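Local coordinates for protein potential RNA-dependent RNA polymerase (PDB 5I62) that probably catalyses RNA-templated synthesis of RNA from ribonucleoside triphosphates, in both transcription and genome replication of a human picobirnavirus, at residues Ala239-Ile244 and Met412-Tyr417; Ser449-Val454 and Asn523-Gln528; Gly481-Ile486 and Ala529-Arg534. One frame throughout, in Å; residues are numbered along the deposited sequence.

The three contacts run in succession from a helix packed on the antiparallel sheet that probably forms the palm to the chain's C-terminus. Interaction 1 joins helix 237-250 to the chain entering strand 416-417; that helix also touches strand 355-357 of the sheet, which falls within the catalytic region 255-373. Its centre is 16 Å from that of interaction 2, and the two meet directly: Tyr417 CB lies 3.2 Å from Asn453 O. Interactions 2 and 3 share helix 525-532, using its N-terminal and C-terminal ends, with centres 12 Å apart. Interactions 1 and 3 do not touch; their nearest atoms are about 15 Å apart. Interaction 1 therefore borders the sheet, while the other two anchor the C-terminal helix.

Interaction 1 of 3, residues Ala239-Ile244 and Met412-Tyr417; sequences AVDRRI and MCVGVY
Asp241 and Gly415 make the polar link between helix 237-250 and the chain that leaves an inverse gamma turn centred on Cys413 and runs into strand 416-417. The CA atoms of Asp241 and Val414 are 5.2 Å apart, close enough for a short side chain to span the gap. Asp241 CG is anti to its own carbonyl carbon (chi1 -64°), which sets CG 3.4 Å from Gly415 N. Gly415 N donates to Asp241 OD2 at 3.1 Å with an N-H...O angle of 155°, coming from above the carboxylate plane rather than within it. The same oxygen packs on Val414 CA at 3.4 Å, so a buried carboxylate is held against main chain.

One turn on, Ile244 brings CG2 to Cys413 CB at 4.2 Å, a light apolar touch. Outside the segments, Thr245 OG1 is hydrogen-bonded to both Asp241 O and Cys413 N, a second tie between helix and turn, and His403 ND1 is bonded to Cys413 O. At the outer margin Arg242 and Met412 lie side by side, pointing the same way. The bend at Met412 chi2 (-60°) turns SD onto the aliphatic stem, 3.4 Å from Arg242 CG, while CE follows alongside Arg242 CG and CD.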
# COMPACT_ATOMS: atom_id res chain seq x y z
N ALA A 239 -17.27 -0.64 -0.87
CA ALA A 239 -17.36 0.26 -2.02
C ALA A 239 -16.65 -0.34 -3.23
O ALA A 239 -17.10 -0.16 -4.37
CB ALA A 239 -16.77 1.63 -1.69
N VAL A 240 -15.54 -1.05 -3.01
CA VAL A 240 -14.85 -1.73 -4.10
C VAL A 240 -15.76 -2.78 -4.71
O VAL A 240 -15.86 -2.91 -5.94
CB VAL A 240 -13.53 -2.37 -3.61
CG1 VAL A 240 -12.96 -3.29 -4.70
CG2 VAL A 240 -12.52 -1.30 -3.25
N ASP A 241 -16.40 -3.59 -3.85
CA ASP A 241 -17.26 -4.68 -4.30
C ASP A 241 -18.44 -4.15 -5.09
O ASP A 241 -18.87 -4.77 -6.07
CB ASP A 241 -17.75 -5.49 -3.10
CG ASP A 241 -16.61 -6.18 -2.34
OD1 ASP A 241 -15.47 -6.20 -2.88
OD2 ASP A 241 -16.85 -6.72 -1.23
N ARG A 242 -19.01 -3.03 -4.67
CA ARG A 242 -20.12 -2.47 -5.42
C ARG A 242 -19.70 -2.09 -6.83
O ARG A 242 -20.45 -2.32 -7.78
CB ARG A 242 -20.74 -1.29 -4.71
CG ARG A 242 -21.61 -1.72 -3.56
CD ARG A 242 -22.48 -0.59 -3.11
NE ARG A 242 -21.89 0.68 -3.50
CZ ARG A 242 -21.24 1.47 -2.64
NH1 ARG A 242 -21.10 1.10 -1.36
NH2 ARG A 242 -20.71 2.61 -3.07
N ARG A 243 -18.52 -1.50 -6.98
CA ARG A 243 -18.09 -1.12 -8.32
C ARG A 243 -17.70 -2.33 -9.16
O ARG A 243 -17.96 -2.36 -10.37
CB ARG A 243 -16.95 -0.11 -8.26
CG ARG A 243 -16.67 0.50 -9.63
CD ARG A 243 -16.22 1.94 -9.55
NE ARG A 243 -17.16 2.80 -8.84
CZ ARG A 243 -16.89 4.06 -8.49
NH1 ARG A 243 -15.71 4.59 -8.80
NH2 ARG A 243 -17.79 4.79 -7.84
N ILE A 244 -17.07 -3.34 -8.55
CA ILE A 244 -16.83 -4.61 -9.27
C ILE A 244 -18.14 -5.14 -9.85
O ILE A 244 -18.21 -5.55 -11.01
CB ILE A 244 -16.20 -5.66 -8.34
CG1 ILE A 244 -14.81 -5.25 -7.84
CG2 ILE A 244 -16.13 -7.02 -9.06
CD1 ILE A 244 -13.78 -5.13 -8.92
N MET A 412 -24.29 -8.19 -4.38
CA MET A 412 -22.95 -7.64 -4.59
C MET A 412 -21.95 -8.75 -4.87
O MET A 412 -21.95 -9.78 -4.20
CB MET A 412 -22.49 -6.81 -3.39
CG MET A 412 -23.38 -5.61 -3.06
SD MET A 412 -23.45 -4.44 -4.44
CE MET A 412 -24.84 -3.42 -3.94
N CYS A 413 -21.04 -8.51 -5.82
CA CYS A 413 -19.92 -9.42 -6.08
C CYS A 413 -18.86 -9.17 -5.01
O CYS A 413 -17.86 -8.49 -5.24
CB CYS A 413 -19.33 -9.21 -7.47
SG CYS A 413 -20.46 -9.59 -8.84
N VAL A 414 -19.08 -9.76 -3.83
CA VAL A 414 -18.22 -9.50 -2.68
C VAL A 414 -16.82 -10.10 -2.89
O VAL A 414 -16.65 -11.12 -3.57
CB VAL A 414 -18.85 -10.05 -1.39
CG1 VAL A 414 -20.12 -9.29 -1.05
CG2 VAL A 414 -19.15 -11.54 -1.53
N GLY A 415 -15.82 -9.47 -2.28
CA GLY A 415 -14.45 -9.89 -2.46
C GLY A 415 -14.06 -11.00 -1.49
O GLY A 415 -14.26 -10.88 -0.28
N VAL A 416 -13.51 -12.08 -2.02
CA VAL A 416 -13.12 -13.23 -1.22
C VAL A 416 -11.61 -13.18 -1.01
O VAL A 416 -10.84 -13.23 -1.98
CB VAL A 416 -13.55 -14.55 -1.89
CG1 VAL A 416 -13.08 -15.74 -1.03
CG2 VAL A 416 -15.08 -14.58 -2.09
N TYR A 417 -11.20 -13.10 0.24
CA TYR A 417 -9.79 -13.15 0.59
C TYR A 417 -9.36 -14.60 0.71
O TYR A 417 -10.14 -15.47 1.09
CB TYR A 417 -9.57 -12.39 1.89
CG TYR A 417 -8.14 -12.04 2.22
CD1 TYR A 417 -7.57 -10.85 1.77
CD2 TYR A 417 -7.38 -12.88 3.02
CE1 TYR A 417 -6.25 -10.52 2.10
CE2 TYR A 417 -6.08 -12.56 3.35
CZ TYR A 417 -5.52 -11.38 2.90
OH TYR A 417 -4.23 -11.08 3.23

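Interaction 2 of 3, residues Ser449-Val454 and Asn523-Gln528; sequences SIIENV and NWWVVQ
Glu452 drives its side chain between Trp524 and Trp525 and plugs the N-terminal end of helix 525-532, where Trp524 holds the N-cap position. Its CG, anti to the backbone N (chi1 -178°), rides over one face of the Trp524 indole, 3.6 Å above the plane and displaced toward the rim, a CH-pi contact with the five-membered ring. Beyond CG the carboxylate stays nearly parallel to that indole. The far end of the indole, CZ3 and CH2, fits against Ser449, with CZ3 3.5 Å from Ser449 CA.

Trp525 closes the other flank: its edge, not its face, meets the carboxylate, with CE3 3.6 Å from Glu452 OE1. The CZ3 corner of that ring fills the hollow made by Ile451 CG2 and Val454 CG2. Val526 adds a bump, its CG2 meeting Ile451 CG2 at 3.7 Å as the two side chains cross at about a right angle. Helix 460-469 lines this apolar side through Phe463, Leu464 and Cys467, and Lys460 makes a cation-pi contact with Trp525.

Two bonds fix the plug. Val526 N reaches Glu452 OE1 at 2.8 Å (N-H...O 160°) and Trp525 N reaches Glu452 OE2 at 2.9 Å (147°), both on the syn side. One buried carboxylate thereby satisfies two first-turn N-H groups, and the positive end of the helix dipole, with a weak, long ion pair to Lys455, probably favours its anionic form.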
# COMPACT_ATOMS: atom_id res chain seq x y z
N SER A 449 -7.72 -9.04 12.94
CA SER A 449 -7.61 -8.20 11.75
C SER A 449 -7.28 -9.02 10.51
O SER A 449 -7.73 -8.68 9.41
CB SER A 449 -6.57 -7.11 11.99
OG SER A 449 -5.27 -7.67 12.04
N ILE A 450 -6.51 -10.11 10.66
CA ILE A 450 -6.24 -10.98 9.52
C ILE A 450 -7.50 -11.75 9.14
O ILE A 450 -7.90 -11.78 7.97
CB ILE A 450 -5.08 -11.94 9.83
CG1 ILE A 450 -3.76 -11.17 9.98
CG2 ILE A 450 -4.97 -13.01 8.74
CD1 ILE A 450 -2.66 -11.96 10.69
N ILE A 451 -8.13 -12.39 10.13
CA ILE A 451 -9.27 -13.27 9.85
C ILE A 451 -10.43 -12.47 9.29
O ILE A 451 -11.18 -12.96 8.43
CB ILE A 451 -9.66 -14.05 11.12
CG1 ILE A 451 -8.58 -15.07 11.47
CG2 ILE A 451 -11.03 -14.74 10.94
CD1 ILE A 451 -8.61 -15.58 12.93
N GLU A 452 -10.59 -11.21 9.72
CA GLU A 452 -11.71 -10.40 9.24
C GLU A 452 -11.73 -10.31 7.72
O GLU A 452 -12.80 -10.18 7.12
CB GLU A 452 -11.64 -9.00 9.88
CG GLU A 452 -12.79 -8.02 9.50
CD GLU A 452 -14.20 -8.57 9.77
OE1 GLU A 452 -14.34 -9.64 10.40
OE2 GLU A 452 -15.18 -7.90 9.36
N ASN A 453 -10.57 -10.44 7.08
CA ASN A 453 -10.49 -10.36 5.62
C ASN A 453 -11.31 -11.44 4.92
O ASN A 453 -11.80 -11.21 3.81
CB ASN A 453 -9.03 -10.45 5.18
CG ASN A 453 -8.24 -9.24 5.57
OD1 ASN A 453 -8.64 -8.11 5.28
ND2 ASN A 453 -7.13 -9.45 6.26
N VAL A 454 -11.49 -12.61 5.54
CA VAL A 454 -12.16 -13.72 4.85
C VAL A 454 -13.66 -13.71 5.12
O VAL A 454 -14.34 -14.73 4.94
CB VAL A 454 -11.53 -15.08 5.22
CG1 VAL A 454 -10.01 -15.03 5.03
CG2 VAL A 454 -11.88 -15.47 6.67
N ASN A 523 -17.80 -3.74 14.92
CA ASN A 523 -18.70 -4.14 13.85
C ASN A 523 -18.14 -5.25 12.96
O ASN A 523 -18.81 -5.65 12.00
CB ASN A 523 -19.05 -2.92 12.98
CG ASN A 523 -20.31 -3.13 12.16
OD1 ASN A 523 -21.35 -3.52 12.70
ND2 ASN A 523 -20.23 -2.88 10.85
N TRP A 524 -16.95 -5.77 13.25
CA TRP A 524 -16.37 -6.79 12.37
C TRP A 524 -17.18 -8.08 12.41
O TRP A 524 -17.71 -8.47 13.46
CB TRP A 524 -14.92 -7.08 12.76
CG TRP A 524 -13.94 -5.99 12.43
CD1 TRP A 524 -14.20 -4.79 11.83
CD2 TRP A 524 -12.53 -6.02 12.68
NE1 TRP A 524 -13.05 -4.07 11.70
CE2 TRP A 524 -12.00 -4.80 12.21
CE3 TRP A 524 -11.66 -6.95 13.25
CZ2 TRP A 524 -10.65 -4.48 12.30
CZ3 TRP A 524 -10.32 -6.64 13.34
CH2 TRP A 524 -9.83 -5.42 12.87
N TRP A 525 -17.26 -8.75 11.26
CA TRP A 525 -17.91 -10.05 11.18
C TRP A 525 -17.29 -11.05 12.16
O TRP A 525 -18.01 -11.81 12.82
CB TRP A 525 -17.82 -10.61 9.76
CG TRP A 525 -17.97 -12.09 9.75
CD1 TRP A 525 -19.14 -12.80 9.84
CD2 TRP A 525 -16.92 -13.07 9.70
NE1 TRP A 525 -18.88 -14.15 9.84
CE2 TRP A 525 -17.53 -14.35 9.76
CE3 TRP A 525 -15.52 -12.99 9.61
CZ2 TRP A 525 -16.79 -15.53 9.72
CZ3 TRP A 525 -14.79 -14.17 9.58
CH2 TRP A 525 -15.43 -15.42 9.64
N VAL A 526 -15.95 -11.08 12.24
CA VAL A 526 -15.30 -12.10 13.06
C VAL A 526 -15.65 -11.91 14.53
O VAL A 526 -15.78 -12.89 15.28
CB VAL A 526 -13.77 -12.10 12.83
CG1 VAL A 526 -13.15 -10.78 13.27
CG2 VAL A 526 -13.11 -13.27 13.58
N VAL A 527 -15.82 -10.66 14.96
CA VAL A 527 -16.24 -10.39 16.33
C VAL A 527 -17.66 -10.91 16.56
O VAL A 527 -17.94 -11.56 17.57
CB VAL A 527 -16.14 -8.88 16.63
CG1 VAL A 527 -16.71 -8.56 18.00
CG2 VAL A 527 -14.68 -8.41 16.54
N GLN A 528 -18.56 -10.64 15.61
CA GLN A 528 -19.92 -11.17 15.71
C GLN A 528 -19.92 -12.70 15.68
O GLN A 528 -20.67 -13.34 16.43
CB GLN A 528 -20.78 -10.62 14.57
CG GLN A 528 -22.22 -11.12 14.63
CD GLN A 528 -22.98 -10.91 13.32
OE1 GLN A 528 -22.42 -10.45 12.33
NE2 GLN A 528 -24.27 -11.24 13.33

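Interaction 3 of 3, residues Gly481-Ile486 and Ala529-Arg534; sequences GFLDNI and ALKSRR
Leu483 and Lys531 face each other with CA atoms 7.2 Å apart, where 3-10 segment 483-484 comes up to the last turn of helix 525-532, so side chains bridge the gap. Leu483 extends CD1 onto Leu530 CB at 3.8 Å, the two leucines crossing at about a right angle; Leu530 continues inward to Leu448 of helix 441-451 and Ile468 of helix 460-469. Lys531 stretches out fully beyond CG and lays CE 3.5 Å from Leu483 O.

Arg534, the chain's last residue, carries the ionic part. One guanidinium face lies over Lys531 CG, 3.4 Å from the plane and displaced toward the rim, and its edge meets Asp484. Arg534 NH1 donates to Asp484 OD1 at 3.1 Å with an N-H...O angle of 159°, and NH2 adds a weak bond to the same oxygen. The planes are 60° apart and NH1 comes from above the carboxylate, so this is no coplanar two-oxygen, two-nitrogen pairing.

Lys531 NZ, 4.5 Å from Asp484 OD1, is beyond salt-bridge range but would add positive field. With Asp484 and Arg534 both exposed, solvent probably weakens the attraction, so the bridge would hold the chain end only modestly; Arg533 adds salt bridges to Asp465 and Glu461.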
# COMPACT_ATOMS: atom_id res chain seq x y z
N GLY A 481 -13.77 -10.44 29.30
CA GLY A 481 -14.14 -9.09 28.92
C GLY A 481 -13.66 -8.65 27.55
O GLY A 481 -14.16 -7.63 27.05
N PHE A 482 -12.75 -9.38 26.92
CA PHE A 482 -12.06 -8.87 25.74
C PHE A 482 -13.03 -8.54 24.61
O PHE A 482 -13.06 -7.41 24.11
CB PHE A 482 -11.02 -9.88 25.27
CG PHE A 482 -10.26 -9.45 24.06
CD1 PHE A 482 -9.29 -8.46 24.15
CD2 PHE A 482 -10.52 -10.02 22.83
CE1 PHE A 482 -8.59 -8.06 23.03
CE2 PHE A 482 -9.82 -9.64 21.71
CZ PHE A 482 -8.85 -8.65 21.81
N LEU A 483 -13.84 -9.51 24.20
CA LEU A 483 -14.75 -9.29 23.07
C LEU A 483 -15.78 -8.20 23.39
O LEU A 483 -16.14 -7.41 22.52
CB LEU A 483 -15.44 -10.60 22.70
CG LEU A 483 -14.56 -11.63 21.98
CD1 LEU A 483 -15.36 -12.88 21.64
CD2 LEU A 483 -13.95 -11.02 20.72
N ASP A 484 -16.24 -8.15 24.64
CA ASP A 484 -17.24 -7.17 25.05
C ASP A 484 -16.68 -5.75 25.10
O ASP A 484 -17.47 -4.80 25.12
CB ASP A 484 -17.80 -7.53 26.42
CG ASP A 484 -18.83 -8.64 26.36
OD1 ASP A 484 -19.40 -8.84 25.26
OD2 ASP A 484 -19.07 -9.31 27.39
N ASN A 485 -15.36 -5.58 25.15
CA ASN A 485 -14.76 -4.26 25.24
C ASN A 485 -13.78 -4.02 24.09
O ASN A 485 -12.77 -3.32 24.26
CB ASN A 485 -14.06 -4.06 26.59
CG ASN A 485 -14.88 -4.58 27.77
OD1 ASN A 485 -14.46 -5.48 28.50
ND2 ASN A 485 -16.08 -4.02 27.95
N ILE A 486 -14.07 -4.58 22.92
CA ILE A 486 -13.03 -4.78 21.91
C ILE A 486 -12.59 -3.45 21.30
O ILE A 486 -11.40 -3.26 21.03
CB ILE A 486 -13.47 -5.79 20.84
CG1 ILE A 486 -12.33 -6.04 19.87
CG2 ILE A 486 -14.69 -5.33 20.08
CD1 ILE A 486 -11.46 -7.20 20.23
N ALA A 529 -19.08 -13.30 14.83
CA ALA A 529 -19.05 -14.75 14.75
C ALA A 529 -18.52 -15.38 16.04
O ALA A 529 -19.04 -16.41 16.50
CB ALA A 529 -18.21 -15.18 13.54
N LEU A 530 -17.49 -14.78 16.63
CA LEU A 530 -16.97 -15.31 17.89
C LEU A 530 -18.00 -15.19 19.02
O LEU A 530 -18.26 -16.15 19.74
CB LEU A 530 -15.68 -14.59 18.26
CG LEU A 530 -14.50 -14.96 17.36
CD1 LEU A 530 -13.37 -13.96 17.57
CD2 LEU A 530 -14.04 -16.38 17.66
N LYS A 531 -18.59 -13.99 19.18
CA LYS A 531 -19.63 -13.79 20.19
C LYS A 531 -20.79 -14.76 20.02
O LYS A 531 -21.42 -15.14 21.01
CB LYS A 531 -20.16 -12.36 20.13
CG LYS A 531 -19.23 -11.30 20.67
CD LYS A 531 -19.90 -9.94 20.54
CE LYS A 531 -19.10 -8.85 21.22
NZ LYS A 531 -19.72 -7.53 20.96
N SER A 532 -21.10 -15.15 18.79
CA SER A 532 -22.17 -16.12 18.60
C SER A 532 -21.77 -17.52 19.06
O SER A 532 -22.64 -18.37 19.26
CB SER A 532 -22.59 -16.16 17.13
OG SER A 532 -21.85 -17.14 16.43
N ARG A 533 -20.47 -17.77 19.23
CA ARG A 533 -19.98 -19.05 19.71
C ARG A 533 -19.89 -19.10 21.24
O ARG A 533 -19.34 -20.07 21.78
CB ARG A 533 -18.62 -19.36 19.09
CG ARG A 533 -18.70 -19.97 17.69
CD ARG A 533 -17.46 -19.64 16.87
NE ARG A 533 -17.44 -20.30 15.57
CZ ARG A 533 -18.12 -19.88 14.50
NH1 ARG A 533 -18.88 -18.80 14.58
NH2 ARG A 533 -18.03 -20.55 13.35
N ARG A 534 -20.39 -18.08 21.93
CA ARG A 534 -20.43 -18.05 23.39
C ARG A 534 -21.71 -18.71 23.92
O ARG A 534 -21.93 -19.90 23.71
CB ARG A 534 -20.35 -16.62 23.91
CG ARG A 534 -18.99 -16.00 23.73
CD ARG A 534 -18.88 -14.65 24.40
NE ARG A 534 -19.89 -13.70 23.94
CZ ARG A 534 -19.82 -12.39 24.17
NH1 ARG A 534 -18.78 -11.88 24.82
NH2 ARG A 534 -20.77 -11.58 23.72